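Enterotoxin type A (Staphylococcus aureus, PDB 1DYQ) acts as a superantigen, binding MHC class II, partly through zinc, and T-cell receptors to activate T cells, and causes staphylococcal food poisoning. Local coordinates at residues K124-N129 against M225-Y230; Q50-F55 against L69-S74; D116-T121 against T146-V151; N169-D174 against D198-Q203. The protein carries 3 engineered substitutions. One frame throughout, in Å; residues are numbered along the deposited sequence.

Contact 1: residues K124-N129 against M225-Y230. With ZN (zinc ion), chain B.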
# COMPACT_ATOMS: atom_id res chain seq x y z
N LYS A 124 1.57 -10.54 -14.40
CA LYS A 124 2.93 -10.60 -13.89
C LYS A 124 2.96 -11.10 -12.45
O LYS A 124 2.35 -10.50 -11.56
CB LYS A 124 3.61 -9.22 -13.97
CG LYS A 124 4.99 -9.18 -13.33
CD LYS A 124 5.99 -10.02 -14.16
CE LYS A 124 7.25 -10.26 -13.36
NZ LYS A 124 8.41 -10.68 -14.18
N LYS A 125 3.60 -12.24 -12.24
CA LYS A 125 3.85 -12.74 -10.88
C LYS A 125 5.18 -12.15 -10.42
O LYS A 125 6.18 -12.16 -11.18
CB LYS A 125 3.89 -14.25 -10.87
CG LYS A 125 2.59 -14.93 -11.26
CD LYS A 125 2.70 -16.45 -11.22
CE LYS A 125 1.45 -17.09 -11.79
NZ LYS A 125 1.54 -18.58 -11.79
N VAL A 126 5.16 -11.39 -9.34
CA VAL A 126 6.36 -10.69 -8.88
C VAL A 126 7.14 -11.58 -7.92
O VAL A 126 6.71 -11.84 -6.82
CB VAL A 126 6.01 -9.37 -8.13
CG1 VAL A 126 7.28 -8.70 -7.67
CG2 VAL A 126 5.20 -8.46 -9.07
N PRO A 127 8.29 -12.06 -8.38
CA PRO A 127 9.10 -12.95 -7.53
C PRO A 127 9.49 -12.24 -6.24
O PRO A 127 9.78 -11.04 -6.24
CB PRO A 127 10.30 -13.27 -8.39
CG PRO A 127 9.91 -12.97 -9.79
CD PRO A 127 8.92 -11.79 -9.67
N ILE A 128 9.46 -12.98 -5.14
CA ILE A 128 9.89 -12.50 -3.85
C ILE A 128 11.08 -13.29 -3.30
O ILE A 128 10.98 -14.52 -3.18
CB ILE A 128 8.75 -12.57 -2.81
CG1 ILE A 128 7.61 -11.64 -3.24
CG2 ILE A 128 9.29 -12.14 -1.44
CD1 ILE A 128 6.26 -11.97 -2.66
N ASN A 129 12.12 -12.59 -2.94
CA ASN A 129 13.22 -13.23 -2.16
C ASN A 129 12.96 -12.87 -0.68
O ASN A 129 12.95 -11.69 -0.35
CB ASN A 129 14.56 -12.66 -2.56
CG ASN A 129 14.88 -12.84 -4.05
OD1 ASN A 129 15.22 -11.88 -4.73
ND2 ASN A 129 14.73 -14.05 -4.52
N MET A 225 10.84 -6.86 -12.48
CA MET A 225 11.16 -6.45 -11.09
C MET A 225 10.94 -7.59 -10.15
O MET A 225 10.37 -8.64 -10.45
CB MET A 225 10.19 -5.30 -10.79
CG MET A 225 10.27 -4.74 -9.40
SD MET A 225 8.85 -5.18 -8.31
CE MET A 225 7.55 -4.81 -9.47
N HIS A 226 11.48 -7.43 -8.91
CA HIS A 226 11.13 -8.43 -7.88
C HIS A 226 11.15 -7.72 -6.52
O HIS A 226 11.50 -6.55 -6.46
CB HIS A 226 12.09 -9.62 -7.91
CG HIS A 226 13.48 -9.23 -7.55
ND1 HIS A 226 14.43 -8.86 -8.47
CD2 HIS A 226 14.06 -9.08 -6.32
CE1 HIS A 226 15.54 -8.50 -7.86
NE2 HIS A 226 15.33 -8.65 -6.59
N ILE A 227 10.74 -8.44 -5.50
CA ILE A 227 10.64 -7.87 -4.16
C ILE A 227 11.59 -8.67 -3.23
O ILE A 227 11.57 -9.89 -3.29
CB ILE A 227 9.19 -8.02 -3.66
CG1 ILE A 227 8.33 -6.96 -4.40
CG2 ILE A 227 9.11 -7.79 -2.16
CD1 ILE A 227 6.83 -7.19 -4.23
N ASP A 228 12.23 -7.93 -2.35
CA ASP A 228 13.07 -8.54 -1.32
C ASP A 228 12.51 -8.21 0.07
O ASP A 228 12.20 -7.05 0.32
CB ASP A 228 14.51 -8.02 -1.35
CG ASP A 228 15.15 -8.22 -2.70
OD1 ASP A 228 15.14 -9.33 -3.25
OD2 ASP A 228 15.51 -7.13 -3.23
N ILE A 229 12.41 -9.24 0.87
CA ILE A 229 11.89 -9.08 2.24
C ILE A 229 12.91 -9.66 3.23
O ILE A 229 13.32 -10.82 3.03
CB ILE A 229 10.53 -9.77 2.37
CG1 ILE A 229 9.49 -9.01 1.48
CG2 ILE A 229 10.05 -9.69 3.82
CD1 ILE A 229 8.16 -9.71 1.41
N TYR A 230 13.32 -8.88 4.16
CA TYR A 230 14.25 -9.30 5.23
C TYR A 230 13.54 -9.21 6.58
O TYR A 230 13.14 -8.10 6.97
CB TYR A 230 15.47 -8.36 5.24
CG TYR A 230 16.12 -8.17 3.89
CD1 TYR A 230 15.72 -7.16 3.03
CD2 TYR A 230 17.14 -9.04 3.46
CE1 TYR A 230 16.29 -7.01 1.78
CE2 TYR A 230 17.73 -8.87 2.22
CZ TYR A 230 17.31 -7.86 1.40
OH TYR A 230 17.87 -7.69 0.14
ZN ZN B . 16.58 -7.66 -5.05
O HOH W 1 10.59 -10.30 -12.61
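Ile128 and Asn129 pair in parallel with Ile227 and Asp228, with Pro127 leading in beside His226; three backbone hydrogen bonds join them. Pro127 O accepts from Ile227 N at 2.9 Å, Asn129 N gives to Ile227 O at 2.8 Å, and Asn129 O accepts from Ile229 N. Pro127 has no N-H to give, and its place in this pairing asks for its carbonyl; its CD rests 3.6 Å from Met225 O. Three residues earlier, the ammonium of Lys124 gives to a water that in turn donates to Met225 O, where the chains have moved apart.

Apolar contacts gather on the face carrying Ile128 and Ile227, whose branched side chains suit a strand. These two lie side by side, while Val126 crosses Ile227 at about a right angle. With Val126 CG1 anti to the backbone N (chi1 180°), that methyl meets Ile227 CD1 at 3.8 Å and also Met225 SD at 3.9 Å. Farther along, Ile128 CG2 packs on Ile229 CD1. Ile229 also touches Leu164 of helix 153-168, as Met225 touches Leu156.

The zinc ion is bound by His226 NE2 at 2.2 Å and Asp228 OD2 at 2.2 Å, and His188 of strand 182-188 adds a third ligand. Asn129 lies alongside Asp228 on the same sheet face, amide and carboxylate planes only 11° apart. Two ligands spaced two residues apart on one strand and a third from its neighbour form the zinc site of this beta-grasp domain, which the toxin needs to engage MHC class II.

Contact 2: residues Q50-F55 against L69-S74. Engineered in segment 69-74: Arg71 (natural residue Asp).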
# COMPACT_ATOMS: atom_id res chain seq x y z
N GLN A 50 -7.59 20.94 -2.24
CA GLN A 50 -6.22 20.40 -2.11
C GLN A 50 -5.85 19.67 -3.34
O GLN A 50 -6.22 20.17 -4.46
CB GLN A 50 -6.21 19.58 -0.81
CG GLN A 50 -5.98 20.35 0.45
CD GLN A 50 -4.86 21.35 0.47
OE1 GLN A 50 -3.80 21.27 -0.13
NE2 GLN A 50 -5.09 22.40 1.27
N HIS A 51 -5.18 18.56 -3.35
CA HIS A 51 -4.71 17.81 -4.50
C HIS A 51 -5.42 16.47 -4.51
O HIS A 51 -5.06 15.46 -3.92
CB HIS A 51 -3.21 17.73 -4.67
CG HIS A 51 -2.44 18.99 -4.34
ND1 HIS A 51 -2.54 20.10 -5.14
CD2 HIS A 51 -1.66 19.29 -3.29
CE1 HIS A 51 -1.82 21.06 -4.59
NE2 HIS A 51 -1.26 20.60 -3.47
N THR A 52 -6.72 16.49 -4.80
CA THR A 52 -7.59 15.38 -4.69
C THR A 52 -8.40 15.09 -5.95
O THR A 52 -8.55 15.99 -6.82
CB THR A 52 -8.62 15.52 -3.52
OG1 THR A 52 -9.47 16.66 -3.78
CG2 THR A 52 -7.89 15.74 -2.21
N ILE A 53 -8.82 13.87 -6.12
CA ILE A 53 -9.84 13.52 -7.12
C ILE A 53 -10.98 12.87 -6.38
O ILE A 53 -10.83 11.89 -5.62
CB ILE A 53 -9.32 12.59 -8.23
CG1 ILE A 53 -8.24 13.28 -9.07
CG2 ILE A 53 -10.52 12.23 -9.15
CD1 ILE A 53 -7.54 12.33 -10.03
N LEU A 54 -12.21 13.35 -6.60
CA LEU A 54 -13.39 12.85 -6.01
C LEU A 54 -14.23 11.99 -6.93
O LEU A 54 -14.61 12.45 -8.02
CB LEU A 54 -14.25 14.04 -5.47
CG LEU A 54 -15.56 13.61 -4.83
CD1 LEU A 54 -15.32 12.82 -3.55
CD2 LEU A 54 -16.42 14.85 -4.52
N PHE A 55 -14.40 10.73 -6.61
CA PHE A 55 -15.23 9.80 -7.36
C PHE A 55 -16.60 9.73 -6.71
O PHE A 55 -16.86 9.01 -5.75
CB PHE A 55 -14.59 8.42 -7.50
CG PHE A 55 -13.33 8.41 -8.31
CD1 PHE A 55 -12.11 8.67 -7.72
CD2 PHE A 55 -13.36 8.14 -9.67
CE1 PHE A 55 -10.94 8.69 -8.47
CE2 PHE A 55 -12.20 8.15 -10.42
CZ PHE A 55 -10.99 8.42 -9.83
N LEU A 69 -12.69 9.67 -2.12
CA LEU A 69 -11.80 10.77 -2.30
C LEU A 69 -10.34 10.30 -2.37
O LEU A 69 -9.91 9.71 -1.36
CB LEU A 69 -11.95 11.81 -1.18
CG LEU A 69 -11.10 13.05 -1.32
CD1 LEU A 69 -11.51 13.88 -2.54
CD2 LEU A 69 -11.11 13.91 -0.07
N VAL A 70 -9.67 10.52 -3.46
CA VAL A 70 -8.25 10.13 -3.58
C VAL A 70 -7.40 11.32 -3.27
O VAL A 70 -7.59 12.42 -3.85
CB VAL A 70 -7.93 9.56 -4.96
CG1 VAL A 70 -6.45 9.12 -5.00
CG2 VAL A 70 -8.84 8.40 -5.29
N ARG A 71 -6.43 11.21 -2.37
CA ARG A 71 -5.59 12.27 -1.90
C ARG A 71 -4.14 12.12 -2.42
O ARG A 71 -3.66 10.97 -2.41
CB ARG A 71 -5.53 12.32 -0.36
CG ARG A 71 -6.90 12.43 0.30
CD ARG A 71 -6.80 12.48 1.85
NE ARG A 71 -6.03 13.63 2.27
CZ ARG A 71 -5.57 13.88 3.48
NH1 ARG A 71 -5.80 13.07 4.49
NH2 ARG A 71 -4.83 14.99 3.68
N PHE A 72 -3.60 13.17 -2.93
CA PHE A 72 -2.22 13.16 -3.46
C PHE A 72 -1.37 14.21 -2.76
O PHE A 72 -1.85 15.20 -2.22
CB PHE A 72 -2.27 13.44 -4.97
CG PHE A 72 -3.10 12.52 -5.78
CD1 PHE A 72 -2.61 11.28 -6.22
CD2 PHE A 72 -4.42 12.82 -6.09
CE1 PHE A 72 -3.40 10.44 -6.98
CE2 PHE A 72 -5.21 11.99 -6.84
CZ PHE A 72 -4.69 10.79 -7.32
N ASP A 73 -0.04 14.08 -2.93
CA ASP A 73 0.89 14.99 -2.32
C ASP A 73 0.93 16.37 -2.97
O ASP A 73 1.31 17.32 -2.26
CB ASP A 73 2.34 14.43 -2.43
CG ASP A 73 2.77 13.52 -1.36
OD1 ASP A 73 2.08 13.27 -0.35
OD2 ASP A 73 3.91 12.92 -1.53
N SER A 74 0.72 16.47 -4.25
CA SER A 74 0.98 17.69 -4.98
C SER A 74 0.14 17.86 -6.22
O SER A 74 -0.52 16.96 -6.71
CB SER A 74 2.49 17.65 -5.43
OG SER A 74 2.61 16.70 -6.49
O HOH W 2 -3.85 16.98 -1.22
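The imidazole of His51 lies flat over the backbone of Ser74, whose CA sits 3.8 Å from the ring centroid in a CH-pi contact, 25° off the normal. A chi1 of -39° sets His51 CG beside its own backbone N, and Ser74 C lies 3.4 Å from His51 CG; a flat ring suits such a backbone surface. Ser74 is the N-cap of helix 75-81, its OG bonding Ile77 N, and the ring also touches Lys75 and Val78 there.

Leu69 points CD1 at Thr52 CB, 3.5 Å away and tighter than usual for two carbons; Thr52 OG1 bonds instead to Arg49 O. Leu54 crosses Leu69 at about a right angle on the same sheet face. The other face carries Ile53 and Val70, beta-branched residues that suit a strand. Here the Phe55 ring turns its edge to Val70 CG2, with CE1 3.8 Å from that methyl, and Ile53 CD1 meets Phe72 CE2 at 4.0 Å. Arg71, an engineered residue, stands on the Thr52 face and bonds through NH1 to Gln96 O.

The strands themselves form an antiparallel hairpin of the OB-fold domain. Val70 N gives to Ile53 O at 2.8 Å, and Phe72 N to His51 O at 2.9 Å. The chemistry implies a division of labour: backbone bonds fix the register, a water bridges His51 N and Phe72 O where direct bonding ends, and side chains contribute mostly apolar and CH-pi packing.

Contact 3: residues D116-T121 against T146-V151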
# COMPACT_ATOMS: atom_id res chain seq x y z
N ASP A 116 -4.79 3.56 -19.84
CA ASP A 116 -4.46 3.28 -21.20
C ASP A 116 -3.07 2.70 -21.45
O ASP A 116 -2.06 3.15 -21.01
CB ASP A 116 -4.76 4.38 -22.17
CG ASP A 116 -6.18 4.76 -22.36
OD1 ASP A 116 -7.14 4.01 -22.08
OD2 ASP A 116 -6.39 5.87 -22.97
N ASN A 117 -3.19 1.62 -22.28
CA ASN A 117 -1.94 0.94 -22.69
C ASN A 117 -1.21 0.46 -21.45
O ASN A 117 -0.07 -0.01 -21.58
CB ASN A 117 -1.08 1.89 -23.52
CG ASN A 117 -1.74 2.37 -24.80
OD1 ASN A 117 -2.20 1.57 -25.61
ND2 ASN A 117 -1.76 3.69 -24.99
N ASN A 118 -1.93 0.23 -20.33
CA ASN A 118 -1.17 -0.24 -19.14
C ASN A 118 -1.39 -1.68 -18.83
O ASN A 118 -0.77 -2.22 -17.88
CB ASN A 118 -1.46 0.67 -17.95
CG ASN A 118 -0.44 0.53 -16.83
OD1 ASN A 118 0.77 0.68 -17.05
ND2 ASN A 118 -0.90 0.32 -15.61
N ARG A 119 -2.31 -2.38 -19.51
CA ARG A 119 -2.60 -3.76 -19.17
C ARG A 119 -1.64 -4.75 -19.81
O ARG A 119 -1.49 -4.81 -21.03
CB ARG A 119 -4.05 -4.13 -19.49
CG ARG A 119 -4.46 -5.51 -19.03
CD ARG A 119 -5.98 -5.67 -19.00
NE ARG A 119 -6.35 -6.78 -18.13
CZ ARG A 119 -6.62 -6.78 -16.87
NH1 ARG A 119 -6.62 -5.69 -16.10
NH2 ARG A 119 -6.93 -7.95 -16.28
N LEU A 120 -1.08 -5.63 -18.97
CA LEU A 120 -0.24 -6.73 -19.49
C LEU A 120 -1.12 -7.81 -20.10
O LEU A 120 -2.17 -8.16 -19.55
CB LEU A 120 0.57 -7.32 -18.32
CG LEU A 120 1.73 -6.44 -17.84
CD1 LEU A 120 2.23 -6.93 -16.49
CD2 LEU A 120 2.85 -6.41 -18.87
N THR A 121 -0.60 -8.47 -21.15
CA THR A 121 -1.34 -9.62 -21.72
C THR A 121 -1.24 -10.82 -20.78
O THR A 121 -2.23 -11.52 -20.55
CB THR A 121 -0.82 -10.00 -23.11
OG1 THR A 121 -0.76 -8.84 -23.95
CG2 THR A 121 -1.76 -11.02 -23.76
N THR A 146 0.39 -8.63 -10.57
CA THR A 146 -0.23 -7.40 -11.12
C THR A 146 -0.49 -7.57 -12.59
O THR A 146 0.19 -8.34 -13.28
CB THR A 146 0.59 -6.17 -10.81
OG1 THR A 146 -0.16 -5.00 -11.30
CG2 THR A 146 1.95 -6.15 -11.46
N ASN A 147 -1.52 -6.91 -13.10
CA ASN A 147 -1.75 -6.86 -14.54
C ASN A 147 -1.27 -5.54 -15.13
O ASN A 147 -1.44 -5.27 -16.32
CB ASN A 147 -3.27 -6.99 -14.82
CG ASN A 147 -3.86 -8.28 -14.33
OD1 ASN A 147 -3.51 -9.36 -14.81
ND2 ASN A 147 -4.77 -8.19 -13.36
N LYS A 148 -0.55 -4.73 -14.33
CA LYS A 148 -0.14 -3.42 -14.75
C LYS A 148 1.34 -3.34 -15.14
O LYS A 148 2.19 -3.81 -14.37
CB LYS A 148 -0.42 -2.38 -13.65
CG LYS A 148 -1.89 -2.30 -13.28
CD LYS A 148 -2.06 -1.29 -12.12
CE LYS A 148 -3.54 -1.22 -11.74
NZ LYS A 148 -4.00 -2.40 -10.99
N LYS A 149 1.65 -2.65 -16.20
CA LYS A 149 3.05 -2.38 -16.58
C LYS A 149 3.66 -1.38 -15.63
O LYS A 149 4.77 -1.50 -15.13
CB LYS A 149 3.07 -1.79 -18.01
CG LYS A 149 2.55 -2.81 -19.03
CD LYS A 149 2.43 -2.18 -20.42
CE LYS A 149 1.63 -3.11 -21.33
NZ LYS A 149 1.41 -2.46 -22.67
N ASN A 150 2.90 -0.29 -15.39
CA ASN A 150 3.27 0.72 -14.40
C ASN A 150 2.34 0.55 -13.20
O ASN A 150 1.10 0.56 -13.37
CB ASN A 150 3.03 2.10 -15.04
CG ASN A 150 3.02 3.20 -14.00
OD1 ASN A 150 1.96 3.72 -13.65
ND2 ASN A 150 4.18 3.49 -13.46
N VAL A 151 2.87 0.12 -12.06
CA VAL A 151 2.06 -0.26 -10.92
C VAL A 151 2.40 0.59 -9.71
O VAL A 151 3.54 1.00 -9.52
CB VAL A 151 2.26 -1.75 -10.59
CG1 VAL A 151 3.71 -2.04 -10.18
CG2 VAL A 151 1.30 -2.24 -9.52
O HOH W 3 -6.40 -5.82 -12.80
O HOH W 4 -3.07 -9.55 -17.42
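Asn118 uses both ends of its amide on the backbone of Asn150. Its OD1 accepts from Asn150 N at 2.9 Å, and its ND2 donates to Asn150 O at 3.0 Å, a nearly straight bond (170°) lying in the amide plane and on a lone pair of the carbonyl. Having CG anti to the backbone N (chi1 -163°) carries the amide toward this partner. Asparagine suits the place because it offers a donor and an acceptor side by side, as a strand edge does.

The backbone continues the pairing. Asn118 O takes the N-H of Lys149 at 3.0 Å, and Leu120 N gives to Asn147 O at 2.7 Å, flanking Arg119 and Lys148, a non-hydrogen-bonded antiparallel pair. The extended side chain of Lys149 brings NZ to Asn117 O at 3.1 Å, from above the carbonyl plane, while its CG packs on Leu120 CD2.

The side-chain amide of Asn147 is served by two waters: one donates to both its OD1 and Leu120 O, and another accepts from its ND2, with only a weak bond from Arg119 NH1. Asn147 CB lies over one face of the Arg119 guanidinium, 3.7 Å above its plane and toward the rim. Thr146 OG1 accepts from Lys148 N at 3.1 Å, an ST turn, and also bonds Glu155 of helix 153-168, which forms a salt bridge with Lys148 NZ. A corner where regular pairing is short is thus completed by side-chain amides, a lysine and waters, so the joint is held largely by polar bonds, with Leu120 and the Lys149 chain adding apolar contact.

Contact 4: residues N169-D174 against D198-Q203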
# COMPACT_ATOMS: atom_id res chain seq x y z
N ASN A 169 2.52 -13.79 10.95
CA ASN A 169 1.87 -13.02 12.02
C ASN A 169 2.60 -11.74 12.31
O ASN A 169 2.76 -11.26 13.43
CB ASN A 169 1.77 -13.87 13.31
CG ASN A 169 1.03 -15.16 13.09
OD1 ASN A 169 0.01 -15.22 12.44
ND2 ASN A 169 1.57 -16.25 13.68
N LEU A 170 2.96 -10.99 11.25
CA LEU A 170 3.81 -9.84 11.34
C LEU A 170 3.41 -8.79 12.35
O LEU A 170 4.20 -8.23 13.12
CB LEU A 170 3.92 -9.20 9.93
CG LEU A 170 4.82 -8.00 9.82
CD1 LEU A 170 6.30 -8.34 10.02
CD2 LEU A 170 4.65 -7.33 8.44
N TYR A 171 2.10 -8.45 12.33
CA TYR A 171 1.60 -7.40 13.21
C TYR A 171 0.79 -7.92 14.35
O TYR A 171 0.03 -7.17 14.99
CB TYR A 171 0.90 -6.32 12.38
CG TYR A 171 1.78 -5.60 11.39
CD1 TYR A 171 2.97 -4.99 11.77
CD2 TYR A 171 1.41 -5.55 10.04
CE1 TYR A 171 3.77 -4.32 10.84
CE2 TYR A 171 2.20 -4.87 9.12
CZ TYR A 171 3.37 -4.27 9.53
OH TYR A 171 4.16 -3.62 8.61
N ASN A 172 0.97 -9.21 14.68
CA ASN A 172 0.40 -9.75 15.91
C ASN A 172 1.27 -9.34 17.10
O ASN A 172 2.47 -9.09 16.95
CB ASN A 172 0.34 -11.29 15.89
CG ASN A 172 -0.91 -11.81 15.23
OD1 ASN A 172 -1.60 -11.03 14.55
ND2 ASN A 172 -1.21 -13.09 15.40
N SER A 173 0.67 -9.34 18.28
CA SER A 173 1.46 -9.13 19.50
C SER A 173 2.41 -10.33 19.68
O SER A 173 2.17 -11.40 19.14
CB SER A 173 0.53 -9.05 20.71
OG SER A 173 -0.18 -10.26 20.86
N ASP A 174 3.41 -10.13 20.52
CA ASP A 174 4.31 -11.24 20.88
C ASP A 174 3.54 -12.38 21.51
O ASP A 174 3.74 -13.54 21.09
CB ASP A 174 5.44 -10.75 21.77
CG ASP A 174 6.41 -9.78 21.20
OD1 ASP A 174 6.50 -9.59 19.95
OD2 ASP A 174 7.17 -9.14 21.98
N ASP A 198 10.64 0.35 5.99
CA ASP A 198 10.81 -0.39 7.28
C ASP A 198 9.43 -0.85 7.70
O ASP A 198 8.49 -0.06 7.83
CB ASP A 198 11.48 0.57 8.26
CG ASP A 198 11.63 -0.01 9.66
OD1 ASP A 198 10.99 -1.01 9.95
OD2 ASP A 198 12.42 0.59 10.43
N LEU A 199 9.26 -2.17 7.89
CA LEU A 199 7.95 -2.72 8.20
C LEU A 199 7.45 -2.26 9.56
O LEU A 199 6.23 -2.39 9.78
CB LEU A 199 7.97 -4.25 8.10
CG LEU A 199 8.27 -4.81 6.71
CD1 LEU A 199 8.45 -6.35 6.78
CD2 LEU A 199 7.12 -4.52 5.75
N PHE A 200 8.31 -1.80 10.43
CA PHE A 200 7.94 -1.27 11.74
C PHE A 200 8.34 0.18 11.90
O PHE A 200 8.45 0.70 13.02
CB PHE A 200 8.59 -2.12 12.85
CG PHE A 200 8.11 -3.53 12.87
CD1 PHE A 200 6.86 -3.85 13.39
CD2 PHE A 200 8.84 -4.56 12.29
CE1 PHE A 200 6.40 -5.13 13.43
CE2 PHE A 200 8.38 -5.86 12.32
CZ PHE A 200 7.15 -6.16 12.89
N GLY A 201 8.46 0.92 10.79
CA GLY A 201 8.96 2.26 10.79
C GLY A 201 7.94 3.34 11.09
O GLY A 201 8.34 4.47 11.39
N ALA A 202 6.65 3.02 10.98
CA ALA A 202 5.65 4.09 11.12
C ALA A 202 5.16 4.30 12.52
O ALA A 202 5.29 3.46 13.40
CB ALA A 202 4.49 3.79 10.16
N GLN A 203 4.65 5.52 12.75
CA GLN A 203 3.93 5.80 14.01
C GLN A 203 2.54 5.19 13.90
O GLN A 203 1.57 5.85 13.53
CB GLN A 203 3.85 7.30 14.22
CG GLN A 203 5.20 7.98 14.38
CD GLN A 203 5.94 7.56 15.63
OE1 GLN A 203 7.07 7.05 15.54
NE2 GLN A 203 5.36 7.80 16.79
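Tyr171 OH donates to Leu199 O at 2.7 Å, in the carbonyl plane and on a lone pair, and is gripped a second time by Arg161 NH1 of helix 153-168. The phenol joins two type I beta turns of the beta-grasp domain, Asn169 to Asn172 just after that helix and Asp198 to Gly201 at the end of strand 195-198. A tyrosine suits this buried spot, since its hydroxyl reaches a backbone carbonyl while its ring packs on Leu24, Leu27 and Tyr31 of helix 23-32.

The rings of Tyr171 and Phe200 form an offset edge-to-face pair, planes 79° apart and centroids 5.6 Å apart, with the Tyr171 edge toward the Phe200 face. The two side chains slide past each other in opposite directions, as do those of Leu170 and Phe200. Phe200 CZ lies 3.7 Å from Leu170 CD1, while Leu170 CD2 meets Leu199 CD1 more loosely. Leu170 and Leu199 both pack on Leu164 as well, so the turns share the helix surface.

The second turn is braced from within by an Asx turn: Asp198 OD1 accepts from Phe200 N at 2.8 Å, met from above the carboxylate plane.

From the N terminus, contact 2 comes first, closing the hairpin of strands 52-55 and 67-71 in the OB-fold domain before any other contact opens. Contact 3 opens next, at 116-121, and contact 1 at 124-129, both on strand 119-132. Contact 3 closes at 146-151, tying the start of that strand to the corner between strands 145-148 and 150-152; contact 1 waits until 225-230, so the two cross. They also touch, Lys124 N lying 2.8 Å from Thr146 O in a probable hydrogen bond. Contact 4 opens and closes within the long span of contact 1, joining the turns after helix 153-168 and at the end of strand 195-198. Contacts 1 and 2 lie on opposite sides of the chain's centre.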